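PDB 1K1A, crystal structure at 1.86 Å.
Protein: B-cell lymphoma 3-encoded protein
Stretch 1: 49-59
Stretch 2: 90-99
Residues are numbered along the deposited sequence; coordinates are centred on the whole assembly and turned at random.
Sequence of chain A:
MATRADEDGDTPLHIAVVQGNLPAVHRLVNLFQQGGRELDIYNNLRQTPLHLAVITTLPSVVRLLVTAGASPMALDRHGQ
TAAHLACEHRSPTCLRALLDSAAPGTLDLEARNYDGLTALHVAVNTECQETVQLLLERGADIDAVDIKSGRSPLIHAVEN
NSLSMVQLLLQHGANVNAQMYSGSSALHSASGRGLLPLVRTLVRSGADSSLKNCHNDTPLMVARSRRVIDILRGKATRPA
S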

ATOM      1  N   PRO A  49       0.036 -17.792  10.801  1.00 10.65           N
ATOM      2  CA  PRO A  49      -1.324 -17.560  11.302  1.00 10.32           C
ATOM      3  C   PRO A  49      -1.759 -16.088  11.205  1.00 10.25           C
ATOM      4  O   PRO A  49      -2.929 -15.833  10.912  1.00  9.36           O
ATOM      5  N   LEU A  50      -0.832 -15.138  11.394  1.00  9.34           N
ATOM      6  CA  LEU A  50      -1.180 -13.723  11.298  1.00  9.46           C
ATOM      7  C   LEU A  50      -1.566 -13.340   9.865  1.00  9.67           C
ATOM      8  O   LEU A  50      -2.538 -12.605   9.653  1.00  9.47           O
ATOM      9  N   HIS A  51      -0.801 -13.826   8.890  1.00  9.81           N
ATOM     10  CA  HIS A  51      -1.128 -13.586   7.492  1.00 10.69           C
ATOM     11  C   HIS A  51      -2.559 -14.047   7.263  1.00 10.73           C
ATOM     12  O   HIS A  51      -3.343 -13.366   6.611  1.00 10.57           O
ATOM     13  N   LEU A  52      -2.879 -15.235   7.776  1.00 10.93           N
ATOM     14  CA  LEU A  52      -4.205 -15.817   7.589  1.00 11.11           C
ATOM     15  C   LEU A  52      -5.312 -15.013   8.268  1.00 11.15           C
ATOM     16  O   LEU A  52      -6.432 -14.919   7.752  1.00 11.05           O
ATOM     17  N   ALA A  53      -4.997 -14.430   9.416  1.00 10.87           N
ATOM     18  CA  ALA A  53      -5.962 -13.607  10.132  1.00 11.54           C
ATOM     19  C   ALA A  53      -6.336 -12.380   9.313  1.00 12.29           C
ATOM     20  O   ALA A  53      -7.489 -11.961   9.318  1.00 12.47           O
ATOM     21  N   VAL A  54      -5.359 -11.805   8.617  1.00 12.53           N
ATOM     22  CA  VAL A  54      -5.608 -10.636   7.780  1.00 13.94           C
ATOM     23  C   VAL A  54      -6.366 -11.043   6.518  1.00 14.79           C
ATOM     24  O   VAL A  54      -7.328 -10.382   6.106  1.00 15.02           O
ATOM     25  N   ILE A  55      -5.943 -12.148   5.919  1.00 15.88           N
ATOM     26  CA  ILE A  55      -6.581 -12.658   4.714  1.00 17.35           C
ATOM     27  C   ILE A  55      -8.046 -13.054   4.974  1.00 17.60           C
ATOM     28  O   ILE A  55      -8.897 -12.890   4.109  1.00 17.93           O
ATOM     29  N   THR A  56      -8.329 -13.566   6.167  1.00 18.03           N
ATOM     30  CA  THR A  56      -9.691 -13.983   6.527  1.00 18.76           C
ATOM     31  C   THR A  56     -10.532 -12.782   6.980  1.00 18.61           C
ATOM     32  O   THR A  56     -11.749 -12.882   7.102  1.00 18.39           O
ATOM     33  N   THR A  57      -9.866 -11.649   7.201  1.00 18.58           N
ATOM     34  CA  THR A  57     -10.476 -10.433   7.763  1.00 18.91           C
ATOM     35  C   THR A  57     -11.016 -10.621   9.186  1.00 18.02           C
ATOM     36  O   THR A  57     -12.199 -10.448   9.444  1.00 18.91           O
ATOM     37  N   LEU A  58     -10.123 -10.959  10.104  1.00 17.03           N
ATOM     38  CA  LEU A  58     -10.478 -11.161  11.505  1.00 15.97           C
ATOM     39  C   LEU A  58      -9.670 -10.224  12.392  1.00 15.32           C
ATOM     40  O   LEU A  58      -8.665 -10.631  12.983  1.00 15.01           O
ATOM     41  N   PRO A  59     -10.106  -8.972  12.500  1.00 15.17           N
ATOM     42  CA  PRO A  59      -9.373  -7.967  13.280  1.00 14.63           C
ATOM     43  C   PRO A  59      -9.107  -8.388  14.736  1.00 14.33           C
ATOM     44  O   PRO A  59      -8.013  -8.140  15.255  1.00 14.10           O
ATOM     45  N   ARG A  90      -8.244  -4.769   0.951  1.00 17.50           N
ATOM     46  CA  ARG A  90      -9.096  -3.615   1.233  1.00 17.99           C
ATOM     47  C   ARG A  90      -9.723  -3.665   2.634  1.00 18.28           C
ATOM     48  O   ARG A  90     -10.933  -3.486   2.780  1.00 18.35           O
ATOM     49  N   SER A  91      -8.901  -3.889   3.658  1.00 18.02           N
ATOM     50  CA  SER A  91      -9.409  -4.081   5.013  1.00 17.92           C
ATOM     51  C   SER A  91      -8.837  -3.077   5.988  1.00 17.52           C
ATOM     52  O   SER A  91      -7.852  -3.349   6.667  1.00 17.38           O
ATOM     53  N   PRO A  92      -9.463  -1.911   6.053  1.00 17.45           N
ATOM     54  CA  PRO A  92      -9.054  -0.863   6.987  1.00 16.82           C
ATOM     55  C   PRO A  92      -9.105  -1.311   8.452  1.00 16.54           C
ATOM     56  O   PRO A  92      -8.313  -0.829   9.252  1.00 15.64           O
ATOM     57  N   THR A  93     -10.031  -2.198   8.802  1.00 16.68           N
ATOM     58  CA  THR A  93     -10.131  -2.633  10.194  1.00 16.85           C
ATOM     59  C   THR A  93      -8.965  -3.523  10.594  1.00 16.18           C
ATOM     60  O   THR A  93      -8.472  -3.433  11.713  1.00 16.24           O
ATOM     61  N   CYS A  94      -8.526  -4.390   9.686  1.00 15.25           N
ATOM     62  CA  CYS A  94      -7.369  -5.226   9.979  1.00 15.09           C
ATOM     63  C   CYS A  94      -6.104  -4.376  10.020  1.00 14.02           C
ATOM     64  O   CYS A  94      -5.213  -4.614  10.834  1.00 13.62           O
ATOM     65  N   LEU A  95      -6.030  -3.381   9.144  1.00 12.90           N
ATOM     66  CA  LEU A  95      -4.875  -2.493   9.132  1.00 12.40           C
ATOM     67  C   LEU A  95      -4.817  -1.718  10.441  1.00 12.45           C
ATOM     68  O   LEU A  95      -3.754  -1.553  11.033  1.00 11.64           O
ATOM     69  N   ARG A  96      -5.974  -1.242  10.892  1.00 12.85           N
ATOM     70  CA  ARG A  96      -6.054  -0.540  12.157  1.00 13.96           C
ATOM     71  C   ARG A  96      -5.653  -1.464  13.308  1.00 14.00           C
ATOM     72  O   ARG A  96      -4.916  -1.068  14.200  1.00 14.16           O
ATOM     73  N   ALA A  97      -6.137  -2.700  13.288  1.00 13.47           N
ATOM     74  CA  ALA A  97      -5.789  -3.636  14.355  1.00 13.94           C
ATOM     75  C   ALA A  97      -4.269  -3.859  14.422  1.00 13.85           C
ATOM     76  O   ALA A  97      -3.688  -3.913  15.504  1.00 14.17           O
ATOM     77  N   LEU A  98      -3.632  -3.953  13.258  1.00 13.52           N
ATOM     78  CA  LEU A  98      -2.193  -4.173  13.183  1.00 14.37           C
ATOM     79  C   LEU A  98      -1.415  -2.975  13.720  1.00 14.15           C
ATOM     80  O   LEU A  98      -0.548  -3.119  14.568  1.00 14.52           O
ATOM     81  N   LEU A  99      -1.741  -1.791  13.216  1.00 14.99           N
ATOM     82  CA  LEU A  99      -1.027  -0.577  13.592  1.00 16.10           C
ATOM     83  C   LEU A  99      -1.223  -0.207  15.060  1.00 16.70           C
ATOM     84  O   LEU A  99      -0.324   0.360  15.672  1.00 17.44           O
TER

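What fills the hollow where the first helix gives way to a turn? The answer is the sulfur of Cys94. Its chi1 of -80° (m) lays SG into a pocket made largely of backbone: SG stands 3.8 Å from Thr57 CA, 3.8 Å from Leu58 N, 3.9 Å from Pro59 N and 4.2 Å from Val54 O. The pocket exists because the chain turns sharply here. Thr57 has positive phi, and the bonds Leu58 N to Ala53 O (2.9 Å) and Thr57 N to Val54 O (3.0 Å) close a Schellman motif. Those amides are therefore already paired, and the sulfur packs against the turn without a hydrogen bond to it. Cys94 gives up more surface to the opposite stretch than any other residue of the pair, 77 Å².

How do the helices meet, with their axes no closer than 10.4 Å? Large side chains bridge the space between them. Val54, chi1 173° (t), sets CG2 4.2 Å from Leu98 CD1, while its CG1 lies 4.5 Å from Cys94 CB, so the forked valine touches two residues one helical turn apart. Leu98 leaves its helix sideways, but with chi1 -85° (m) and chi2 166° (t) its end comes nearer to the first stretch. Leu50 behaves likewise in its t,p rotamer, and the two leucine tips meet at 4.3 Å between Leu50 CD2 and Leu98 CD2. The N-to-C directions differ by 143°, which fits this order: Leu50, near the start of the first stretch, meets Leu98, near the end of the second.

What does Pro59 press against? Its CA-to-CB bond points toward the second stretch, and its ring, puckered C-gamma endo, covers several neighbours. Pro59 CD lies 4.0 Å from Cys94 SG, Pro59 CB lies 4.3 Å from Ala97 CB, and Pro59 CG approaches Thr93 OG1 at 4.3 Å. The small methyl of Ala97 allows a close fit, with CB just 3.7 Å from Pro59 O. The backbones also draw together here, Pro59 CA and Cys94 CA being 4.7 Å apart.

Where do the polar side chains find partners? No hydrogen bond crosses the contact; the side chains of Ser91, Thr56 and Thr57 bond within their own stretches. Ser91, chi1 -177° (t), caps the second helix by accepting a weak bond from Cys94 N to Ser91 OG, 3.4 Å long; the same OG is 4.5 Å from Thr57 CG2, the methyl of a threonine at chi1 69° (p). Thr57 OG1 instead donates to Thr56 O at a very short 2.4 Å, and Thr56 OG1 donates to Leu52 O at 2.7 Å.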

ATOM      1  CB  PRO A  49      -1.238 -18.021  12.754  1.00 10.89           C
ATOM      2  CG  PRO A  49      -0.221 -19.112  12.711  1.00 10.71           C
ATOM      3  CD  PRO A  49       0.853 -18.570  11.751  1.00 10.72           C
ATOM      4  CB  LEU A  50      -0.040 -12.826  11.817  1.00  9.47           C
ATOM      5  CG  LEU A  50      -0.256 -11.301  11.787  1.00  9.85           C
ATOM      6  CD1 LEU A  50      -1.507 -10.895  12.589  1.00 10.96           C
ATOM      7  CD2 LEU A  50       0.962 -10.593  12.313  1.00  9.52           C
ATOM      8  CB  HIS A  51      -0.221 -14.395   6.557  1.00 10.78           C
ATOM      9  CG  HIS A  51       1.216 -13.958   6.549  1.00 12.30           C
ATOM     10  ND1 HIS A  51       1.605 -12.636   6.489  1.00 16.39           N
ATOM     11  CD2 HIS A  51       2.359 -14.684   6.551  1.00 13.01           C
ATOM     12  CE1 HIS A  51       2.924 -12.567   6.477  1.00 13.62           C
ATOM     13  NE2 HIS A  51       3.406 -13.794   6.519  1.00 15.57           N
ATOM     14  CB  LEU A  52      -4.223 -17.274   8.057  1.00 11.71           C
ATOM     15  CG  LEU A  52      -3.540 -18.231   7.078  1.00 12.43           C
ATOM     16  CD1 LEU A  52      -3.560 -19.679   7.605  1.00 14.28           C
ATOM     17  CD2 LEU A  52      -4.200 -18.136   5.713  1.00 14.70           C
ATOM     18  CB  ALA A  53      -5.420 -13.200  11.481  1.00 11.41           C
ATOM     19  CB  VAL A  54      -4.299  -9.956   7.371  1.00 14.08           C
ATOM     20  CG1 VAL A  54      -4.568  -8.852   6.351  1.00 14.51           C
ATOM     21  CG2 VAL A  54      -3.582  -9.416   8.593  1.00 14.02           C
ATOM     22  CB  ILE A  55      -5.781 -13.861   4.163  1.00 17.28           C
ATOM     23  CG1 ILE A  55      -4.515 -13.387   3.440  1.00 18.52           C
ATOM     24  CG2 ILE A  55      -6.651 -14.714   3.245  1.00 18.61           C
ATOM     25  CD1 ILE A  55      -3.405 -14.432   3.400  1.00 20.02           C
ATOM     26  CB  THR A  56      -9.673 -15.046   7.664  1.00 18.31           C
ATOM     27  OG1 THR A  56      -8.832 -16.150   7.308  1.00 20.05           O
ATOM     28  CG2 THR A  56     -11.045 -15.708   7.811  1.00 20.12           C
ATOM     29  CB  THR A  57     -11.547  -9.813   6.830  1.00 19.44           C
ATOM     30  OG1 THR A  57     -12.699 -10.670   6.752  1.00 21.18           O
ATOM     31  CG2 THR A  57     -11.035  -9.751   5.405  1.00 21.00           C
ATOM     32  CB  LEU A  58     -10.189 -12.607  11.898  1.00 15.59           C
ATOM     33  CG  LEU A  58     -11.003 -13.676  11.174  1.00 16.20           C
ATOM     34  CD1 LEU A  58     -10.397 -15.063  11.408  1.00 15.65           C
ATOM     35  CD2 LEU A  58     -12.460 -13.628  11.638  1.00 16.18           C
ATOM     36  CB  PRO A  59     -10.284  -6.738  13.209  1.00 15.81           C
ATOM     37  CG  PRO A  59     -11.632  -7.292  12.827  1.00 16.55           C
ATOM     38  CD  PRO A  59     -11.334  -8.419  11.898  1.00 15.35           C
ATOM     39  CB  ARG A  90     -10.214  -3.517   0.183  1.00 18.15           C
ATOM     40  CG  ARG A  90      -9.737  -3.494  -1.272  1.00 18.72           C
ATOM     41  CD  ARG A  90     -10.883  -3.432  -2.278  1.00 22.27           C
ATOM     42  NE  ARG A  90     -10.442  -3.134  -3.645  1.00 24.02           N
ATOM     43  CZ  ARG A  90     -10.141  -4.054  -4.551  1.00 26.09           C
ATOM     44  NH1 ARG A  90     -10.214  -5.338  -4.247  1.00 26.81           N
ATOM     45  NH2 ARG A  90      -9.749  -3.691  -5.766  1.00 27.59           N
ATOM     46  CB  SER A  91      -9.109  -5.506   5.497  1.00 18.05           C
ATOM     47  OG  SER A  91      -9.647  -5.730   6.788  1.00 19.60           O
ATOM     48  CB  PRO A  92     -10.097   0.237   6.758  1.00 17.34           C
ATOM     49  CG  PRO A  92     -10.663  -0.033   5.420  1.00 17.96           C
ATOM     50  CD  PRO A  92     -10.597  -1.499   5.209  1.00 17.55           C
ATOM     51  CB  THR A  93     -11.475  -3.326  10.488  1.00 17.45           C
ATOM     52  OG1 THR A  93     -11.664  -4.417   9.583  1.00 19.28           O
ATOM     53  CG2 THR A  93     -12.628  -2.385  10.168  1.00 17.65           C
ATOM     54  CB  CYS A  94      -7.230  -6.356   8.964  1.00 15.13           C
ATOM     55  SG  CYS A  94      -8.335  -7.746   9.277  1.00 19.29           S
ATOM     56  CB  LEU A  95      -4.930  -1.542   7.937  1.00 12.26           C
ATOM     57  CG  LEU A  95      -3.764  -0.562   7.800  1.00 12.96           C
ATOM     58  CD1 LEU A  95      -2.431  -1.310   7.715  1.00 12.63           C
ATOM     59  CD2 LEU A  95      -3.968   0.324   6.567  1.00 12.16           C
ATOM     60  CB  ARG A  96      -7.470  -0.008  12.381  1.00 14.76           C
ATOM     61  CG  ARG A  96      -7.589   0.953  13.552  1.00 17.56           C
ATOM     62  CD  ARG A  96      -8.941   1.624  13.659  1.00 22.82           C
ATOM     63  NE  ARG A  96      -9.161   2.601  12.595  1.00 25.89           N
ATOM     64  CZ  ARG A  96      -8.700   3.845  12.625  1.00 28.40           C
ATOM     65  NH1 ARG A  96      -7.991   4.266  13.663  1.00 30.61           N
ATOM     66  NH2 ARG A  96      -8.950   4.673  11.621  1.00 29.04           N
ATOM     67  CB  ALA A  97      -6.528  -4.951  14.177  1.00 13.82           C
ATOM     68  CB  LEU A  98      -1.774  -4.429  11.730  1.00 14.05           C
ATOM     69  CG  LEU A  98      -1.882  -5.839  11.172  1.00 16.56           C
ATOM     70  CD1 LEU A  98      -1.753  -5.793   9.646  1.00 17.00           C
ATOM     71  CD2 LEU A  98      -0.802  -6.721  11.780  1.00 15.59           C
ATOM     72  CB  LEU A  99      -1.420   0.595  12.682  1.00 16.09           C
ATOM     73  CG  LEU A  99      -1.199   0.415  11.170  1.00 16.33           C
ATOM     74  CD1 LEU A  99      -1.639   1.655  10.440  1.00 16.80           C
ATOM     75  CD2 LEU A  99       0.253   0.088  10.836  1.00 19.63           C
TER